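Local coordinates for Two-component response regulator yesN (Fusobacterium nucleatum, PDB 3LSG), which probably acts as a transcription factor of a two-component system, with this C-terminal helix-turn-helix domain of the AraC family binding specific DNA sequences, at residues Q8-E13 with S18-S23; Y51-R56 with K91-I96. One frame throughout, in Å; residues are numbered along the deposited sequence.

Contact 1: Q8-E13 with S18-S23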
ATOM      1  N   GLN A   8      17.985   2.165  -7.298  1.00 28.57           N
ATOM      2  CA  GLN A   8      17.347   1.616  -8.494  1.00 29.22           C
ATOM      3  C   GLN A   8      17.495   0.113  -8.586  1.00 28.64           C
ATOM      4  O   GLN A   8      16.542  -0.591  -8.909  1.00 27.79           O
ATOM      5  CB  GLN A   8      17.901   2.288  -9.756  1.00 30.96           C
ATOM      6  CG  GLN A   8      17.354   3.689  -9.964  1.00 36.08           C
ATOM      7  CD  GLN A   8      18.097   4.460 -11.034  1.00 47.68           C
ATOM      8  OE1 GLN A   8      19.192   4.080 -11.440  1.00 49.92           O
ATOM      9  NE2 GLN A   8      17.506   5.563 -11.488  1.00 50.89           N
ATOM     10  N   ASN A   9      18.694  -0.381  -8.289  1.00 33.55           N
ATOM     11  CA  ASN A   9      18.979  -1.808  -8.389  1.00 31.43           C
ATOM     12  C   ASN A   9      18.204  -2.629  -7.374  1.00 31.54           C
ATOM     13  O   ASN A   9      17.675  -3.689  -7.691  1.00 35.47           O
ATOM     14  CB  ASN A   9      20.480  -2.077  -8.203  1.00 37.98           C
ATOM     15  CG  ASN A   9      21.302  -1.641  -9.394  1.00 49.01           C
ATOM     16  OD1 ASN A   9      20.780  -1.075 -10.359  1.00 48.10           O
ATOM     17  ND2 ASN A   9      22.606  -1.899  -9.332  1.00 55.94           N
ATOM     18  N   ILE A  10      18.172  -2.152  -6.138  1.00 32.14           N
ATOM     19  CA  ILE A  10      17.442  -2.845  -5.093  1.00 29.74           C
ATOM     20  C   ILE A  10      15.984  -2.961  -5.501  1.00 28.11           C
ATOM     21  O   ILE A  10      15.376  -4.026  -5.387  1.00 32.02           O
ATOM     22  CB  ILE A  10      17.537  -2.088  -3.744  1.00 29.78           C
ATOM     23  CG1 ILE A  10      18.980  -2.039  -3.250  1.00 26.92           C
ATOM     24  CG2 ILE A  10      16.675  -2.752  -2.675  1.00 21.04           C
ATOM     25  CD1 ILE A  10      19.117  -1.170  -2.019  1.00 29.07           C
ATOM     26  N   ILE A  11      15.414  -1.861  -5.973  1.00 23.58           N
ATOM     27  CA  ILE A  11      14.014  -1.878  -6.363  1.00 22.28           C
ATOM     28  C   ILE A  11      13.770  -2.812  -7.561  1.00 22.85           C
ATOM     29  O   ILE A  11      12.773  -3.523  -7.604  1.00 28.22           O
ATOM     30  CB  ILE A  11      13.492  -0.459  -6.659  1.00 21.05           C
ATOM     31  CG1 ILE A  11      13.605   0.405  -5.400  1.00 24.25           C
ATOM     32  CG2 ILE A  11      12.052  -0.524  -7.160  1.00 21.51           C
ATOM     33  CD1 ILE A  11      13.457   1.894  -5.651  1.00 22.20           C
ATOM     34  N   GLU A  12      14.697  -2.835  -8.513  1.00 30.80           N
ATOM     35  CA  GLU A  12      14.544  -3.706  -9.674  1.00 34.51           C
ATOM     36  C   GLU A  12      14.524  -5.180  -9.263  1.00 38.36           C
ATOM     37  O   GLU A  12      13.789  -6.005  -9.829  1.00 30.32           O
ATOM     38  CB  GLU A  12      15.654  -3.445 -10.686  1.00 35.45           C
ATOM     39  CG  GLU A  12      15.691  -4.448 -11.825  1.00 44.67           C
ATOM     40  CD  GLU A  12      14.380  -4.529 -12.599  1.00 47.46           C
ATOM     41  OE1 GLU A  12      13.674  -3.503 -12.696  1.00 46.32           O
ATOM     42  OE2 GLU A  12      14.064  -5.618 -13.125  1.00 44.85           O
ATOM     43  N   GLU A  13      15.334  -5.499  -8.262  1.00 31.68           N
ATOM     44  CA  GLU A  13      15.458  -6.853  -7.760  1.00 37.78           C
ATOM     45  C   GLU A  13      14.267  -7.207  -6.881  1.00 38.92           C
ATOM     46  O   GLU A  13      13.865  -8.366  -6.803  1.00 46.31           O
ATOM     47  CB  GLU A  13      16.757  -6.968  -6.954  1.00 51.67           C
ATOM     48  CG  GLU A  13      17.368  -8.353  -6.932  1.00 68.33           C
ATOM     49  CD  GLU A  13      16.933  -9.159  -5.727  1.00 77.85           C
ATOM     50  OE1 GLU A  13      17.154  -8.689  -4.588  1.00 82.33           O
ATOM     51  OE2 GLU A  13      16.383 -10.265  -5.919  1.00 78.44           O
ATOM     52  N   SER A  18       5.998  -9.009  -2.657  1.00 27.54           N
ATOM     53  CA  SER A  18       4.856  -8.321  -2.084  1.00 30.44           C
ATOM     54  C   SER A  18       5.178  -7.764  -0.703  1.00 32.78           C
ATOM     55  O   SER A  18       4.455  -6.906  -0.215  1.00 31.59           O
ATOM     56  CB  SER A  18       3.636  -9.241  -2.011  1.00 32.80           C
ATOM     57  OG  SER A  18       3.794 -10.217  -1.003  1.00 36.20           O
ATOM     58  N   GLN A  19       6.252  -8.250  -0.073  1.00 26.02           N
ATOM     59  CA  GLN A  19       6.629  -7.757   1.258  1.00 33.78           C
ATOM     60  C   GLN A  19       7.635  -6.585   1.206  1.00 33.42           C
ATOM     61  O   GLN A  19       8.052  -6.074   2.239  1.00 29.76           O
ATOM     62  CB  GLN A  19       7.139  -8.903   2.156  1.00 33.97           C
ATOM     63  CG  GLN A  19       6.180 -10.122   2.260  1.00 38.04           C
ATOM     64  CD  GLN A  19       4.740  -9.744   2.654  1.00 50.31           C
ATOM     65  OE1 GLN A  19       4.503  -9.121   3.693  1.00 49.28           O
ATOM     66  NE2 GLN A  19       3.773 -10.133   1.819  1.00 51.28           N
ATOM     67  N   PHE A  20       8.004  -6.158   0.001  1.00 29.40           N
ATOM     68  CA  PHE A  20       8.959  -5.069  -0.188  1.00 30.15           C
ATOM     69  C   PHE A  20       8.297  -3.710   0.025  1.00 30.67           C
ATOM     70  O   PHE A  20       7.372  -3.361  -0.686  1.00 31.73           O
ATOM     71  CB  PHE A  20       9.568  -5.148  -1.591  1.00 23.97           C
ATOM     72  CG  PHE A  20      10.579  -4.065  -1.890  1.00 19.89           C
ATOM     73  CD1 PHE A  20      11.815  -4.056  -1.261  1.00 25.91           C
ATOM     74  CD2 PHE A  20      10.299  -3.071  -2.814  1.00 22.47           C
ATOM     75  CE1 PHE A  20      12.743  -3.075  -1.537  1.00 22.58           C
ATOM     76  CE2 PHE A  20      11.224  -2.085  -3.100  1.00 20.74           C
ATOM     77  CZ  PHE A  20      12.450  -2.092  -2.475  1.00 20.87           C
ATOM     78  N   THR A  21       8.776  -2.966   1.026  1.00 25.82           N
ATOM     79  CA  THR A  21       8.206  -1.689   1.418  1.00 24.66           C
ATOM     80  C   THR A  21       9.306  -0.646   1.599  1.00 25.50           C
ATOM     81  O   THR A  21      10.498  -0.942   1.472  1.00 23.30           O
ATOM     82  CB  THR A  21       7.468  -1.810   2.763  1.00 29.63           C
ATOM     83  OG1 THR A  21       8.409  -2.143   3.793  1.00 32.35           O
ATOM     84  CG2 THR A  21       6.414  -2.903   2.700  1.00 33.33           C
ATOM     85  N   LEU A  22       8.889   0.576   1.906  1.00 18.68           N
ATOM     86  CA  LEU A  22       9.818   1.664   2.206  1.00 20.71           C
ATOM     87  C   LEU A  22      10.761   1.257   3.332  1.00 22.15           C
ATOM     88  O   LEU A  22      11.962   1.504   3.259  1.00 19.33           O
ATOM     89  CB  LEU A  22       9.049   2.947   2.583  1.00 19.10           C
ATOM     90  CG  LEU A  22       9.923   4.136   3.016  1.00 26.23           C
ATOM     91  CD1 LEU A  22      10.845   4.530   1.903  1.00 20.33           C
ATOM     92  CD2 LEU A  22       9.095   5.336   3.448  1.00 35.53           C
ATOM     93  N   SER A  23      10.210   0.604   4.352  1.00 23.39           N
ATOM     94  CA  SER A  23      10.982   0.163   5.519  1.00 25.82           C
ATOM     95  C   SER A  23      12.047  -0.903   5.207  1.00 23.61           C
ATOM     96  O   SER A  23      13.138  -0.905   5.785  1.00 23.52           O
ATOM     97  CB  SER A  23      10.025  -0.337   6.612  1.00 31.97           C
ATOM     98  OG  SER A  23       9.275   0.748   7.141  1.00 38.13           O
TER
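Ser-23 OG lies three residues along from Phe-20, whose ring meets Ile-10 and Ile-11; this hydroxyl is hydrogen-bonded to Ser-33 OG and to Glu-81 OE1 of the second subunit. The contact packs helix 2-14 against the loop leading into helix 22-28 of this all-helical, AraC-type helix-turn-helix domain. Phe-20 does the reaching for the loop. Its CB is directed toward the helix, and with CG anti to the backbone N (chi1 -180°) the flat ring extends far enough from the loop to meet side chains on helix 2-14. Phenylalanine suits this place because it is long and wholly apolar, and one ring can touch two neighbouring isoleucines at once.

The two isoleucines do not meet the ring alike. Ile-10 comes in obliquely, its CG2 branch lying 4.1 Å from Phe-20 CE1, and it also touches Leu-25 and Lys-28 of helix 22-28. Each isoleucine side chain crosses the phenylalanine at about a right angle, and their branching at CB supplies bulk close to the helix backbone. Leu-52 of helix 48-66 also touches Phe-20, and Phe-40 and Tyr-51 touch Ile-11, placing the cluster in the core of the N-terminal half. At the start of the loop segment, Gln-19 NE2 gives its hydrogen to Ser-18 OG at 2.8 Å, bent to 133° at the hydrogen. Deeper in, Ile-11 CG1 sits at the ring edge, near its plane, 4.0 Å from Phe-20 CZ.

Contact 2: Y51-R56 with K91-I96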
ATOM      1  N   TYR A  51       7.053   5.431  -7.245  1.00 20.76           N
ATOM      2  CA  TYR A  51       8.077   4.822  -8.078  1.00 18.37           C
ATOM      3  C   TYR A  51       7.916   3.303  -8.056  1.00 19.28           C
ATOM      4  O   TYR A  51       8.032   2.633  -9.085  1.00 22.38           O
ATOM      5  CB  TYR A  51       9.469   5.231  -7.591  1.00 21.32           C
ATOM      6  CG  TYR A  51      10.609   4.716  -8.452  1.00 22.67           C
ATOM      7  CD1 TYR A  51      11.180   5.514  -9.431  1.00 22.91           C
ATOM      8  CD2 TYR A  51      11.117   3.441  -8.267  1.00 24.60           C
ATOM      9  CE1 TYR A  51      12.237   5.049 -10.211  1.00 36.91           C
ATOM     10  CE2 TYR A  51      12.156   2.961  -9.036  1.00 25.96           C
ATOM     11  CZ  TYR A  51      12.719   3.771 -10.005  1.00 33.03           C
ATOM     12  OH  TYR A  51      13.754   3.293 -10.767  1.00 36.48           O
ATOM     13  N   LEU A  52       7.651   2.757  -6.878  1.00 19.86           N
ATOM     14  CA  LEU A  52       7.495   1.316  -6.758  1.00 21.31           C
ATOM     15  C   LEU A  52       6.250   0.866  -7.537  1.00 18.30           C
ATOM     16  O   LEU A  52       6.293  -0.104  -8.282  1.00 21.67           O
ATOM     17  CB  LEU A  52       7.389   0.902  -5.290  1.00 16.19           C
ATOM     18  CG  LEU A  52       7.047  -0.576  -5.054  1.00 15.17           C
ATOM     19  CD1 LEU A  52       8.021  -1.536  -5.747  1.00 16.30           C
ATOM     20  CD2 LEU A  52       6.955  -0.880  -3.549  1.00 19.49           C
ATOM     21  N   LEU A  53       5.155   1.597  -7.369  1.00 15.73           N
ATOM     22  CA  LEU A  53       3.933   1.318  -8.109  1.00 14.59           C
ATOM     23  C   LEU A  53       4.193   1.346  -9.621  1.00 17.15           C
ATOM     24  O   LEU A  53       3.796   0.442 -10.346  1.00 17.36           O
ATOM     25  CB  LEU A  53       2.833   2.307  -7.717  1.00 15.53           C
ATOM     26  CG  LEU A  53       1.546   2.133  -8.529  1.00 23.33           C
ATOM     27  CD1 LEU A  53       0.963   0.735  -8.266  1.00 20.69           C
ATOM     28  CD2 LEU A  53       0.530   3.210  -8.180  1.00 26.13           C
ATOM     29  N   GLN A  54       4.908   2.362 -10.088  1.00 19.89           N
ATOM     30  CA  GLN A  54       5.205   2.456 -11.520  1.00 23.10           C
ATOM     31  C   GLN A  54       5.980   1.250 -12.060  1.00 22.47           C
ATOM     32  O   GLN A  54       5.676   0.752 -13.132  1.00 21.04           O
ATOM     33  CB  GLN A  54       5.974   3.732 -11.839  1.00 20.34           C
ATOM     34  CG  GLN A  54       6.493   3.772 -13.250  1.00 27.30           C
ATOM     35  CD  GLN A  54       7.141   5.093 -13.575  1.00 40.28           C
ATOM     36  OE1 GLN A  54       7.402   5.896 -12.682  1.00 40.75           O
ATOM     37  NE2 GLN A  54       7.392   5.333 -14.859  1.00 40.14           N
ATOM     38  N   LYS A  55       6.983   0.778 -11.324  1.00 21.96           N
ATOM     39  CA  LYS A  55       7.715  -0.406 -11.768  1.00 26.21           C
ATOM     40  C   LYS A  55       6.794  -1.625 -11.902  1.00 23.73           C
ATOM     41  O   LYS A  55       6.892  -2.396 -12.858  1.00 20.56           O
ATOM     42  CB  LYS A  55       8.886  -0.703 -10.830  1.00 25.13           C
ATOM     43  CG  LYS A  55       9.933   0.396 -10.830  1.00 36.64           C
ATOM     44  CD  LYS A  55      10.938   0.207 -11.952  1.00 43.61           C
ATOM     45  CE  LYS A  55      11.773  -1.042 -11.685  1.00 47.73           C
ATOM     46  NZ  LYS A  55      13.050  -1.053 -12.452  1.00 51.95           N
ATOM     47  N   ARG A  56       5.907  -1.800 -10.934  1.00 22.44           N
ATOM     48  CA  ARG A  56       4.962  -2.906 -10.955  1.00 20.05           C
ATOM     49  C   ARG A  56       3.924  -2.810 -12.087  1.00 16.47           C
ATOM     50  O   ARG A  56       3.611  -3.817 -12.720  1.00 16.06           O
ATOM     51  CB  ARG A  56       4.270  -3.022  -9.595  1.00 18.00           C
ATOM     52  CG  ARG A  56       5.262  -3.307  -8.463  1.00 17.11           C
ATOM     53  CD  ARG A  56       4.598  -3.325  -7.093  1.00 16.07           C
ATOM     54  NE  ARG A  56       5.385  -4.135  -6.157  1.00 17.81           N
ATOM     55  CZ  ARG A  56       5.248  -4.094  -4.837  1.00 22.98           C
ATOM     56  NH1 ARG A  56       4.361  -3.276  -4.277  1.00 20.47           N
ATOM     57  NH2 ARG A  56       5.996  -4.875  -4.080  1.00 20.07           N
ATOM     58  N   LYS A  91      -6.189   0.047 -12.789  1.00 16.54           N
ATOM     59  CA  LYS A  91      -7.211   0.885 -13.385  1.00 21.70           C
ATOM     60  C   LYS A  91      -6.969   2.363 -13.063  1.00 24.90           C
ATOM     61  O   LYS A  91      -7.251   3.233 -13.866  1.00 23.39           O
ATOM     62  CB  LYS A  91      -8.616   0.473 -12.938  1.00 23.03           C
ATOM     63  CG  LYS A  91      -9.693   1.314 -13.635  1.00 31.08           C
ATOM     64  CD  LYS A  91     -11.092   0.777 -13.429  1.00 41.15           C
ATOM     65  CE  LYS A  91     -12.100   1.662 -14.147  1.00 43.60           C
ATOM     66  NZ  LYS A  91     -13.499   1.324 -13.793  1.00 45.11           N
ATOM     67  N   LYS A  92      -6.457   2.652 -11.882  1.00 18.85           N
ATOM     68  CA  LYS A  92      -6.154   4.049 -11.559  1.00 19.98           C
ATOM     69  C   LYS A  92      -4.952   4.523 -12.364  1.00 25.99           C
ATOM     70  O   LYS A  92      -4.891   5.684 -12.784  1.00 25.00           O
ATOM     71  CB  LYS A  92      -5.887   4.226 -10.065  1.00 25.94           C
ATOM     72  CG  LYS A  92      -7.150   4.197  -9.214  1.00 32.92           C
ATOM     73  CD  LYS A  92      -6.896   4.869  -7.872  1.00 46.99           C
ATOM     74  CE  LYS A  92      -7.964   4.519  -6.852  1.00 53.95           C
ATOM     75  NZ  LYS A  92      -7.813   3.123  -6.359  1.00 57.22           N
ATOM     76  N   TYR A  93      -4.004   3.618 -12.595  1.00 24.35           N
ATOM     77  CA  TYR A  93      -2.778   3.977 -13.307  1.00 22.17           C
ATOM     78  C   TYR A  93      -3.008   4.114 -14.829  1.00 24.31           C
ATOM     79  O   TYR A  93      -2.581   5.097 -15.461  1.00 20.58           O
ATOM     80  CB  TYR A  93      -1.663   2.961 -12.987  1.00 21.90           C
ATOM     81  CG  TYR A  93      -0.273   3.398 -13.422  1.00 21.96           C
ATOM     82  CD1 TYR A  93       0.564   4.106 -12.556  1.00 22.78           C
ATOM     83  CD2 TYR A  93       0.191   3.114 -14.690  1.00 20.34           C
ATOM     84  CE1 TYR A  93       1.838   4.506 -12.954  1.00 29.90           C
ATOM     85  CE2 TYR A  93       1.448   3.508 -15.102  1.00 25.33           C
ATOM     86  CZ  TYR A  93       2.274   4.199 -14.232  1.00 32.89           C
ATOM     87  OH  TYR A  93       3.526   4.589 -14.657  1.00 34.21           O
ATOM     88  N   TYR A  94      -3.709   3.151 -15.414  1.00 19.78           N
ATOM     89  CA  TYR A  94      -3.899   3.152 -16.866  1.00 22.46           C
ATOM     90  C   TYR A  94      -5.295   3.611 -17.304  1.00 23.29           C
ATOM     91  O   TYR A  94      -5.576   3.711 -18.503  1.00 22.69           O
ATOM     92  CB  TYR A  94      -3.582   1.764 -17.427  1.00 22.52           C
ATOM     93  CG  TYR A  94      -2.106   1.411 -17.383  1.00 24.48           C
ATOM     94  CD1 TYR A  94      -1.183   2.088 -18.197  1.00 31.50           C
ATOM     95  CD2 TYR A  94      -1.631   0.402 -16.548  1.00 19.52           C
ATOM     96  CE1 TYR A  94       0.168   1.761 -18.181  1.00 32.57           C
ATOM     97  CE2 TYR A  94      -0.274   0.069 -16.523  1.00 22.33           C
ATOM     98  CZ  TYR A  94       0.615   0.743 -17.338  1.00 28.14           C
ATOM     99  OH  TYR A  94       1.956   0.418 -17.304  1.00 24.10           O
ATOM    100  N   GLN A  95      -6.162   3.889 -16.328  1.00 20.08           N
ATOM    101  CA  GLN A  95      -7.535   4.313 -16.585  1.00 19.08           C
ATOM    102  C   GLN A  95      -8.461   3.234 -17.180  1.00 26.29           C
ATOM    103  O   GLN A  95      -9.644   3.492 -17.391  1.00 24.48           O
ATOM    104  CB  GLN A  95      -7.548   5.598 -17.428  1.00 26.54           C
ATOM    105  CG  GLN A  95      -6.702   6.740 -16.781  1.00 24.42           C
ATOM    106  CD  GLN A  95      -6.825   8.069 -17.536  1.00 34.06           C
ATOM    107  OE1 GLN A  95      -7.369   8.127 -18.647  1.00 36.51           O
ATOM    108  NE2 GLN A  95      -6.317   9.141 -16.932  1.00 34.08           N
ATOM    109  N   ILE A  96      -7.926   2.040 -17.452  1.00 23.58           N
ATOM    110  CA  ILE A  96      -8.761   0.885 -17.824  1.00 21.87           C
ATOM    111  C   ILE A  96      -8.291  -0.361 -17.049  1.00 16.75           C
ATOM    112  O   ILE A  96      -7.233  -0.338 -16.439  1.00 19.64           O
ATOM    113  CB  ILE A  96      -8.737   0.589 -19.343  1.00 19.99           C
ATOM    114  CG1 ILE A  96      -7.315   0.257 -19.810  1.00 21.24           C
ATOM    115  CG2 ILE A  96      -9.350   1.765 -20.160  1.00 19.41           C
ATOM    116  CD1 ILE A  96      -7.211   0.021 -21.342  1.00 19.95           C
TER
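Tyr-93 reaches from helix 83-94 to Leu-53 and Gln-54 on helix 48-66, and on the 91-96 side nearly all of the contact is made by this one side chain. Its CB is directed toward the other helix, and CG stands anti to the backbone N, a torsion (chi1 -167°) that carries the ring across to helix 48-66. Along one side of the ring, CD1 comes first, 4.5 Å from Leu-53 CD2, a loose, oblique apolar approach. Next is CE1, which lies 4.2 Å from Gln-54 CA and thus close to the helix backbone. On the other side, CD2 lies over the centre of the ring of its neighbour Tyr-94, 3.4 Å above that plane. At the tip, OH rests beside the aliphatic part of Gln-54, 3.4 Å from CG and 3.8 Å from CB.

A tyrosine fits this partly exposed seam: its ring is apolar where it meets leucine, and its hydroxyl ends the reach beside the methylenes of Gln-54. Glutamine likewise offers methylenes to the phenol while its amide, turned 43° from the ring, is engaged elsewhere; Gln-54 NE2 is hydrogen-bonded to Glu-58 OE2, one helical turn on. Next along helix 83-94, Tyr-94 meets the rings of Phe-90 and Tyr-101, while Met-57 of helix 48-66 adds to the packing of Tyr-93. The arrangement thus sets the C-terminal end of helix 83-94 against the long helix 48-66, with Tyr-101 of helix 98-101 close by.

Overall arrangement
From the N terminus, the chain turns back soon after helix 2-14, and contact 1 closes a short loop with only four residues between its segments. The chain then runs through helices 22-28 and 33-44 before helix 48-66 opens contact 2, a much wider closure spanning 34 intervening residues, most of them helical. The two are in series, neither nested nor crossed, and lie on opposite sides of the chain's centre, about 16 Å apart between centres. Helix 48-66 links them: Tyr-51 packs on Gln-8, and Lys-55 forms a salt bridge with Glu-12. One long helix therefore joins the N-terminal half of the domain to the C-terminal half.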